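Local coordinates for glycoside Hydrolase Family 43_12 (Metagenome, PDB 7JVH), which probably hydrolyses glycosidic bonds in plant cell-wall polysaccharides, as a family 43 glycoside hydrolase of subfamily 12 from a gut metagenome, at residues M253-I267 against P279-F291. Sequence-based numbering, arbitrary orientation.
Sequences MCAEGGTGDWHSEVI and PWNNNPILTQRHF
Arg-289 lies across the indole of Trp-262 at the loop end of the hairpin of strands 249-255 and 265-270, the two middle strands of a four-stranded antiparallel sheet, one blade of the five-bladed beta-propeller expected for family 43. Arg-289 CG is tucked between N and C of its own backbone (chi1 72°), and the chain then runs extended over the ring. Arg-289 CB meets Asp-261 O at 3.2 Å; CG passes above CE3 and CZ3 of Trp-262; CD stands over the ring face, a CH-pi contact 3.6 Å from the centroid of the five-membered ring. Beyond it the guanidinium stacks flat on the indole, planes 13° apart and centres separated by 4.0 Å, while Ser-264 CB covers its opposite face. A cation-pi contact is supported separately: Arg-289 CZ lies 4.0 Å from the centroid of the five-membered ring of Trp-262, 27° off its normal. Arg-289 NH1 donates to Trp-262 O at 2.9 Å, with that oxygen in the guanidinium plane, so one residue both stacks on the arginine and accepts from it. Replacing Arg-289 by an alanine is likely to bare the indole face it covers and deprive Trp-262 O of this donor. Next door, Thr-287 OG1 serves twice, donating to His-263 O and accepting from Arg-289 N in an ST turn that positions the arginine's backbone. Farther along, a classic beta bulge sets both Ile-285 and Leu-286 opposite Glu-265, which gives its N-H to Leu-286 O and takes Ile-285 N on its own O; Ile-285 CD1 packs on Met-253 CE, the methyl of a selenomethionine, at 3.7 Å. At the far end, the Asn-283 amide bridges the backbone of Ile-267, OD1 accepting from N and ND2 donating to Ile-267 O at 3.0 Å. Ile-267 O takes a second bond, from Trp-280 N at 3.2 Å.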
HETATM    1  N   MSE A 253      -1.675  11.446 -19.013  1.00 52.67           N
HETATM    2  CA  MSE A 253      -0.759  10.347 -18.739  1.00 55.52           C
HETATM    3  C   MSE A 253      -1.539   9.198 -18.103  1.00 57.70           C
HETATM    4  O   MSE A 253      -2.284   9.409 -17.148  1.00 51.98           O
HETATM    5  CB  MSE A 253       0.383  10.803 -17.824  1.00 42.68           C
HETATM    6  CG  MSE A 253       1.542   9.830 -17.778  1.00 49.99           C
HETATM    7 SE   MSE A 253       3.013  10.439 -16.636  1.00 64.38          SE
HETATM    8  CE  MSE A 253       3.965  11.647 -17.779  1.00 92.58           C
ATOM      9  N   CYS A 254      -1.354   7.989 -18.644  1.00 50.63           N
ATOM     10  CA  CYS A 254      -2.083   6.819 -18.182  1.00 49.93           C
ATOM     11  C   CYS A 254      -1.163   5.633 -18.020  1.00 48.26           C
ATOM     12  O   CYS A 254      -0.147   5.538 -18.702  1.00 55.42           O
ATOM     13  CB  CYS A 254      -3.169   6.442 -19.201  1.00 59.03           C
ATOM     14  SG  CYS A 254      -4.333   7.757 -19.598  1.00 63.75           S
ATOM     15  N   ALA A 255      -1.532   4.730 -17.112  1.00 40.07           N
ATOM     16  CA  ALA A 255      -0.971   3.389 -17.057  1.00 39.40           C
ATOM     17  C   ALA A 255      -1.647   2.553 -18.143  1.00 41.95           C
ATOM     18  O   ALA A 255      -2.833   2.761 -18.427  1.00 44.43           O
ATOM     19  CB  ALA A 255      -1.186   2.769 -15.678  1.00 38.67           C
ATOM     20  N   GLU A 256      -0.887   1.621 -18.741  1.00 43.08           N
ATOM     21  CA  GLU A 256      -1.383   0.722 -19.793  1.00 44.30           C
ATOM     22  C   GLU A 256      -0.675  -0.631 -19.701  1.00 48.41           C
ATOM     23  O   GLU A 256       0.516  -0.691 -19.412  1.00 56.44           O
ATOM     24  CB  GLU A 256      -1.168   1.335 -21.184  1.00 47.33           C
ATOM     25  CG  GLU A 256      -1.581   0.444 -22.351  1.00 47.89           C
ATOM     26  CD  GLU A 256      -1.267   1.034 -23.713  1.00 56.21           C
ATOM     27  OE1 GLU A 256      -1.820   2.100 -24.066  1.00 76.87           O
ATOM     28  OE2 GLU A 256      -0.484   0.417 -24.456  1.00 62.07           O
ATOM     29  N   GLY A 257      -1.432  -1.706 -19.941  1.00 53.20           N
ATOM     30  CA  GLY A 257      -0.942  -3.069 -19.895  1.00 48.38           C
ATOM     31  C   GLY A 257      -1.265  -3.909 -18.665  1.00 53.00           C
ATOM     32  O   GLY A 257      -0.932  -5.093 -18.635  1.00 51.11           O
ATOM     33  N   GLY A 258      -1.895  -3.320 -17.650  1.00 47.29           N
ATOM     34  CA  GLY A 258      -2.236  -4.048 -16.435  1.00 45.83           C
ATOM     35  C   GLY A 258      -1.178  -3.887 -15.371  1.00 55.83           C
ATOM     36  O   GLY A 258      -0.040  -3.538 -15.701  1.00 63.27           O
ATOM     37  N   THR A 259      -1.550  -4.055 -14.094  1.00 61.28           N
ATOM     38  CA  THR A 259      -0.616  -3.807 -13.001  1.00 63.84           C
ATOM     39  C   THR A 259       0.311  -5.005 -12.739  1.00 64.66           C
ATOM     40  O   THR A 259       1.015  -5.020 -11.697  1.00 78.29           O
ATOM     41  CB  THR A 259      -1.305  -3.385 -11.664  1.00 68.77           C
ATOM     42  OG1 THR A 259      -2.373  -2.482 -11.914  1.00 77.42           O
ATOM     43  CG2 THR A 259      -0.253  -2.694 -10.784  1.00 54.62           C
ATOM     44  N   GLY A 260       0.362  -5.957 -13.687  1.00 45.94           N
ATOM     45  CA  GLY A 260       1.326  -7.044 -13.658  1.00 51.61           C
ATOM     46  C   GLY A 260       2.441  -6.907 -14.693  1.00 60.77           C
ATOM     47  O   GLY A 260       2.967  -5.807 -14.928  1.00 59.45           O
ATOM     48  N   ASP A 261       2.770  -8.037 -15.333  1.00 65.70           N
ATOM     49  CA  ASP A 261       3.898  -8.181 -16.258  1.00 63.55           C
ATOM     50  C   ASP A 261       4.029  -7.174 -17.389  1.00 60.61           C
ATOM     51  O   ASP A 261       5.139  -6.911 -17.850  1.00 64.49           O
ATOM     52  CB  ASP A 261       3.883  -9.591 -16.866  1.00 61.25           C
ATOM     53  CG  ASP A 261       4.423 -10.621 -15.918  1.00 71.92           C
ATOM     54  OD1 ASP A 261       4.559 -10.306 -14.714  1.00 71.99           O
ATOM     55  OD2 ASP A 261       4.735 -11.735 -16.381  1.00 66.36           O
ATOM     56  N   TRP A 262       2.904  -6.638 -17.857  1.00 61.54           N
ATOM     57  CA  TRP A 262       2.907  -5.759 -19.025  1.00 57.73           C
ATOM     58  C   TRP A 262       2.689  -4.287 -18.647  1.00 49.14           C
ATOM     59  O   TRP A 262       2.384  -3.463 -19.513  1.00 45.51           O
ATOM     60  CB  TRP A 262       1.882  -6.247 -20.062  1.00 50.34           C
ATOM     61  CG  TRP A 262       2.354  -6.068 -21.450  1.00 45.91           C
ATOM     62  CD1 TRP A 262       1.807  -5.264 -22.411  1.00 53.15           C
ATOM     63  CD2 TRP A 262       3.507  -6.674 -22.040  1.00 58.01           C
ATOM     64  NE1 TRP A 262       2.545  -5.336 -23.568  1.00 61.31           N
ATOM     65  CE2 TRP A 262       3.596  -6.190 -23.375  1.00 61.97           C
ATOM     66  CE3 TRP A 262       4.475  -7.580 -21.578  1.00 52.77           C
ATOM     67  CZ2 TRP A 262       4.613  -6.584 -24.251  1.00 58.21           C
ATOM     68  CZ3 TRP A 262       5.488  -7.976 -22.450  1.00 60.93           C
ATOM     69  CH2 TRP A 262       5.557  -7.465 -23.772  1.00 66.33           C
ATOM     70  N   HIS A 263       2.914  -3.956 -17.365  1.00 37.37           N
ATOM     71  CA  HIS A 263       2.684  -2.605 -16.858  1.00 48.69           C
ATOM     72  C   HIS A 263       3.590  -1.613 -17.595  1.00 57.68           C
ATOM     73  O   HIS A 263       4.698  -1.954 -18.038  1.00 59.05           O
ATOM     74  CB  HIS A 263       2.928  -2.539 -15.342  1.00 52.21           C
ATOM     75  CG  HIS A 263       2.053  -1.562 -14.607  1.00 54.64           C
ATOM     76  ND1 HIS A 263       2.330  -1.134 -13.320  1.00 57.31           N
ATOM     77  CD2 HIS A 263       0.906  -0.936 -14.965  1.00 55.43           C
ATOM     78  CE1 HIS A 263       1.397  -0.292 -12.916  1.00 39.58           C
ATOM     79  NE2 HIS A 263       0.517  -0.159 -13.895  1.00 52.96           N
ATOM     80  N   SER A 264       3.089  -0.385 -17.751  1.00 48.27           N
ATOM     81  CA  SER A 264       3.817   0.691 -18.422  1.00 48.98           C
ATOM     82  C   SER A 264       3.077   1.983 -18.184  1.00 54.60           C
ATOM     83  O   SER A 264       1.994   1.981 -17.626  1.00 69.86           O
ATOM     84  CB  SER A 264       3.893   0.443 -19.924  1.00 39.00           C
ATOM     85  OG  SER A 264       2.656   0.772 -20.479  1.00 63.94           O
ATOM     86  N   GLU A 265       3.669   3.094 -18.613  1.00 54.33           N
ATOM     87  CA  GLU A 265       3.017   4.390 -18.599  1.00 39.52           C
ATOM     88  C   GLU A 265       3.182   5.008 -19.974  1.00 46.42           C
ATOM     89  O   GLU A 265       4.254   4.932 -20.566  1.00 48.51           O
ATOM     90  CB  GLU A 265       3.610   5.302 -17.543  1.00 45.36           C
ATOM     91  CG  GLU A 265       2.716   6.488 -17.219  1.00 42.79           C
ATOM     92  CD  GLU A 265       1.619   6.172 -16.229  1.00 59.34           C
ATOM     93  OE1 GLU A 265       1.546   5.016 -15.721  1.00 59.24           O
ATOM     94  OE2 GLU A 265       0.840   7.094 -15.937  1.00 59.00           O
ATOM     95  N   VAL A 266       2.094   5.614 -20.462  1.00 40.99           N
ATOM     96  CA  VAL A 266       2.007   6.183 -21.784  1.00 45.32           C
ATOM     97  C   VAL A 266       1.548   7.629 -21.636  1.00 52.53           C
ATOM     98  O   VAL A 266       1.073   8.017 -20.568  1.00 59.90           O
ATOM     99  CB  VAL A 266       1.065   5.373 -22.684  1.00 45.93           C
ATOM    100  CG1 VAL A 266       1.534   3.938 -22.779  1.00 44.82           C
ATOM    101  CG2 VAL A 266      -0.370   5.424 -22.175  1.00 47.73           C
ATOM    102  N   ILE A 267       1.702   8.418 -22.707  1.00 43.41           N
ATOM    103  CA  ILE A 267       1.464   9.856 -22.656  1.00 50.78           C
ATOM    104  C   ILE A 267       0.801  10.351 -23.952  1.00 59.54           C
ATOM    105  O   ILE A 267       1.218   9.973 -25.061  1.00 61.21           O
ATOM    106  CB  ILE A 267       2.775  10.640 -22.415  1.00 44.10           C
ATOM    107  CG1 ILE A 267       2.493  12.124 -22.143  1.00 52.79           C
ATOM    108  CG2 ILE A 267       3.729  10.497 -23.601  1.00 44.45           C
ATOM    109  CD1 ILE A 267       1.942  12.415 -20.763  1.00 54.03           C
ATOM    110  N   PRO A 279      -1.362  10.117 -28.952  1.00 66.49           N
ATOM    111  CA  PRO A 279      -0.188   9.567 -28.268  1.00 59.60           C
ATOM    112  C   PRO A 279       1.125  10.032 -28.911  1.00 64.62           C
ATOM    113  O   PRO A 279       1.236  10.086 -30.139  1.00 56.56           O
ATOM    114  CB  PRO A 279      -0.347   8.059 -28.465  1.00 52.37           C
ATOM    115  CG  PRO A 279      -1.178   7.916 -29.714  1.00 58.06           C
ATOM    116  CD  PRO A 279      -2.034   9.146 -29.832  1.00 49.68           C
ATOM    117  N   TRP A 280       2.113  10.366 -28.075  1.00 56.38           N
ATOM    118  CA  TRP A 280       3.480  10.557 -28.541  1.00 53.63           C
ATOM    119  C   TRP A 280       3.880   9.290 -29.282  1.00 48.78           C
ATOM    120  O   TRP A 280       3.699   8.186 -28.764  1.00 48.20           O
ATOM    121  CB  TRP A 280       4.423  10.787 -27.361  1.00 46.70           C
ATOM    122  CG  TRP A 280       5.826  11.218 -27.734  1.00 60.01           C
ATOM    123  CD1 TRP A 280       6.261  11.690 -28.945  1.00 60.69           C
ATOM    124  CD2 TRP A 280       6.958  11.266 -26.861  1.00 62.54           C
ATOM    125  NE1 TRP A 280       7.599  12.002 -28.885  1.00 61.84           N
ATOM    126  CE2 TRP A 280       8.047  11.758 -27.612  1.00 67.90           C
ATOM    127  CE3 TRP A 280       7.156  10.944 -25.516  1.00 56.06           C
ATOM    128  CZ2 TRP A 280       9.316  11.928 -27.057  1.00 63.11           C
ATOM    129  CZ3 TRP A 280       8.404  11.118 -24.977  1.00 57.01           C
ATOM    130  CH2 TRP A 280       9.472  11.602 -25.744  1.00 53.03           C
ATOM    131  N   ASN A 281       4.407   9.443 -30.501  1.00 48.24           N
ATOM    132  CA  ASN A 281       4.944   8.314 -31.234  1.00 53.96           C
ATOM    133  C   ASN A 281       5.846   7.462 -30.332  1.00 59.30           C
ATOM    134  O   ASN A 281       5.851   6.235 -30.436  1.00 61.95           O
ATOM    135  CB  ASN A 281       5.708   8.767 -32.449  1.00 49.23           C
ATOM    136  CG  ASN A 281       6.386   7.614 -33.165  1.00 64.19           C
ATOM    137  OD1 ASN A 281       5.739   6.620 -33.484  1.00 59.46           O
ATOM    138  ND2 ASN A 281       7.707   7.728 -33.404  1.00 49.38           N
ATOM    139  N   ASN A 282       6.626   8.133 -29.464  1.00 57.78           N
ATOM    140  CA  ASN A 282       7.447   7.480 -28.448  1.00 52.41           C
ATOM    141  C   ASN A 282       6.566   7.074 -27.294  1.00 52.33           C
ATOM    142  O   ASN A 282       6.190   7.902 -26.455  1.00 58.48           O
ATOM    143  CB  ASN A 282       8.546   8.416 -27.947  1.00 56.75           C
ATOM    144  CG  ASN A 282       9.469   7.761 -26.929  1.00 52.15           C
ATOM    145  OD1 ASN A 282      10.461   7.147 -27.299  1.00 53.01           O
ATOM    146  ND2 ASN A 282       9.164   7.925 -25.655  1.00 43.97           N
ATOM    147  N   ASN A 283       6.215   5.788 -27.258  1.00 50.67           N
ATOM    148  CA  ASN A 283       5.448   5.235 -26.153  1.00 43.57           C
ATOM    149  C   ASN A 283       5.735   3.743 -26.069  1.00 43.09           C
ATOM    150  O   ASN A 283       5.968   3.105 -27.094  1.00 60.05           O
ATOM    151  CB  ASN A 283       3.945   5.516 -26.347  1.00 54.87           C
ATOM    152  CG  ASN A 283       3.462   6.713 -25.548  1.00 54.23           C
ATOM    153  OD1 ASN A 283       3.704   6.798 -24.343  1.00 55.21           O
ATOM    154  ND2 ASN A 283       2.791   7.649 -26.214  1.00 44.92           N
ATOM    155  N   PRO A 284       5.785   3.137 -24.864  1.00 42.17           N
ATOM    156  CA  PRO A 284       5.607   3.862 -23.602  1.00 49.93           C
ATOM    157  C   PRO A 284       6.836   4.707 -23.164  1.00 56.27           C
ATOM    158  O   PRO A 284       7.885   4.644 -23.808  1.00 52.76           O
ATOM    159  CB  PRO A 284       5.397   2.731 -22.601  1.00 40.75           C
ATOM    160  CG  PRO A 284       6.174   1.591 -23.174  1.00 40.79           C
ATOM    161  CD  PRO A 284       6.054   1.708 -24.673  1.00 41.74           C
ATOM    162  N   ILE A 285       6.663   5.496 -22.092  1.00 41.15           N
ATOM    163  CA  ILE A 285       7.714   6.319 -21.511  1.00 41.10           C
ATOM    164  C   ILE A 285       8.262   5.776 -20.176  1.00 56.67           C
ATOM    165  O   ILE A 285       9.209   6.346 -19.612  1.00 58.72           O
ATOM    166  CB  ILE A 285       7.276   7.772 -21.293  1.00 43.88           C
ATOM    167  CG1 ILE A 285       5.971   7.851 -20.487  1.00 54.19           C
ATOM    168  CG2 ILE A 285       7.144   8.489 -22.638  1.00 42.57           C
ATOM    169  CD1 ILE A 285       5.625   9.232 -19.981  1.00 53.37           C
ATOM    170  N   LEU A 286       7.676   4.664 -19.714  1.00 54.75           N
ATOM    171  CA  LEU A 286       8.080   4.016 -18.440  1.00 48.14           C
ATOM    172  C   LEU A 286       7.660   2.547 -18.389  1.00 49.35           C
ATOM    173  O   LEU A 286       6.492   2.301 -18.238  1.00 60.83           O
ATOM    174  CB  LEU A 286       7.416   4.752 -17.283  1.00 42.85           C
ATOM    175  CG  LEU A 286       7.693   4.134 -15.922  1.00 43.09           C
ATOM    176  CD1 LEU A 286       9.104   4.441 -15.492  1.00 48.51           C
ATOM    177  CD2 LEU A 286       6.727   4.651 -14.887  1.00 37.71           C
ATOM    178  N   THR A 287       8.600   1.611 -18.474  1.00 59.05           N
ATOM    179  CA  THR A 287       8.269   0.191 -18.334  1.00 61.49           C
ATOM    180  C   THR A 287       9.513  -0.638 -18.031  1.00 57.77           C
ATOM    181  O   THR A 287      10.619  -0.204 -18.282  1.00 50.46           O
ATOM    182  CB  THR A 287       7.615  -0.379 -19.610  1.00 49.61           C
ATOM    183  OG1 THR A 287       7.179  -1.721 -19.368  1.00 44.16           O
ATOM    184  CG2 THR A 287       8.585  -0.366 -20.795  1.00 39.11           C
ATOM    185  N   GLN A 288       9.291  -1.834 -17.488  1.00 45.17           N
ATOM    186  CA  GLN A 288      10.311  -2.860 -17.342  1.00 44.99           C
ATOM    187  C   GLN A 288       9.941  -4.158 -18.056  1.00 45.91           C
ATOM    188  O   GLN A 288      10.672  -5.143 -17.952  1.00 42.56           O
ATOM    189  CB  GLN A 288      10.532  -3.153 -15.865  1.00 36.70           C
ATOM    190  CG  GLN A 288      11.109  -1.994 -15.065  1.00 52.37           C
ATOM    191  CD  GLN A 288      12.527  -1.636 -15.486  1.00 50.88           C
ATOM    192  OE1 GLN A 288      13.515  -2.267 -15.067  1.00 49.39           O
ATOM    193  NE2 GLN A 288      12.630  -0.638 -16.350  1.00 49.54           N
ATOM    194  N   ARG A 289       8.828  -4.141 -18.811  1.00 58.09           N
ATOM    195  CA  ARG A 289       8.176  -5.362 -19.270  1.00 43.88           C
ATOM    196  C   ARG A 289       8.964  -6.211 -20.262  1.00 53.68           C
ATOM    197  O   ARG A 289       8.778  -7.426 -20.324  1.00 43.38           O
ATOM    198  CB  ARG A 289       6.786  -5.040 -19.817  1.00 58.12           C
ATOM    199  CG  ARG A 289       6.759  -4.312 -21.156  1.00 60.84           C
ATOM    200  CD  ARG A 289       5.343  -3.772 -21.317  1.00 64.65           C
ATOM    201  NE  ARG A 289       5.204  -2.971 -22.510  1.00 64.76           N
ATOM    202  CZ  ARG A 289       4.146  -2.217 -22.804  1.00 62.02           C
ATOM    203  NH1 ARG A 289       3.097  -2.185 -21.984  1.00 64.74           N
ATOM    204  NH2 ARG A 289       4.137  -1.498 -23.937  1.00 46.83           N
ATOM    205  N   HIS A 290       9.876  -5.581 -21.005  1.00 56.23           N
ATOM    206  CA  HIS A 290      10.723  -6.276 -21.974  1.00 54.06           C
ATOM    207  C   HIS A 290      11.996  -6.937 -21.406  1.00 51.00           C
ATOM    208  O   HIS A 290      12.880  -7.303 -22.161  1.00 58.50           O
ATOM    209  CB  HIS A 290      11.079  -5.306 -23.104  1.00 55.98           C
ATOM    210  CG  HIS A 290       9.882  -4.689 -23.760  1.00 53.49           C
ATOM    211  ND1 HIS A 290       9.010  -5.417 -24.539  1.00 56.57           N
ATOM    212  CD2 HIS A 290       9.415  -3.419 -23.756  1.00 50.84           C
ATOM    213  CE1 HIS A 290       8.046  -4.627 -24.975  1.00 50.18           C
ATOM    214  NE2 HIS A 290       8.268  -3.408 -24.519  1.00 62.94           N
ATOM    215  N   PHE A 291      12.062  -7.104 -20.078  1.00 55.37           N
ATOM    216  CA  PHE A 291      13.176  -7.771 -19.384  1.00 62.12           C
ATOM    217  C   PHE A 291      12.686  -9.054 -18.688  1.00 73.00           C
ATOM    218  O   PHE A 291      11.644  -9.055 -18.060  1.00 73.17           O
ATOM    219  CB  PHE A 291      13.798  -6.822 -18.333  1.00 51.55           C
ATOM    220  CG  PHE A 291      14.083  -5.429 -18.846  1.00 45.83           C
ATOM    221  CD1 PHE A 291      14.609  -5.233 -20.116  1.00 46.10           C
ATOM    222  CD2 PHE A 291      13.838  -4.324 -18.059  1.00 51.19           C
ATOM    223  CE1 PHE A 291      14.835  -3.952 -20.609  1.00 42.01           C
ATOM    224  CE2 PHE A 291      14.085  -3.040 -18.531  1.00 53.59           C
ATOM    225  CZ  PHE A 291      14.583  -2.841 -19.808  1.00 41.71           C
TER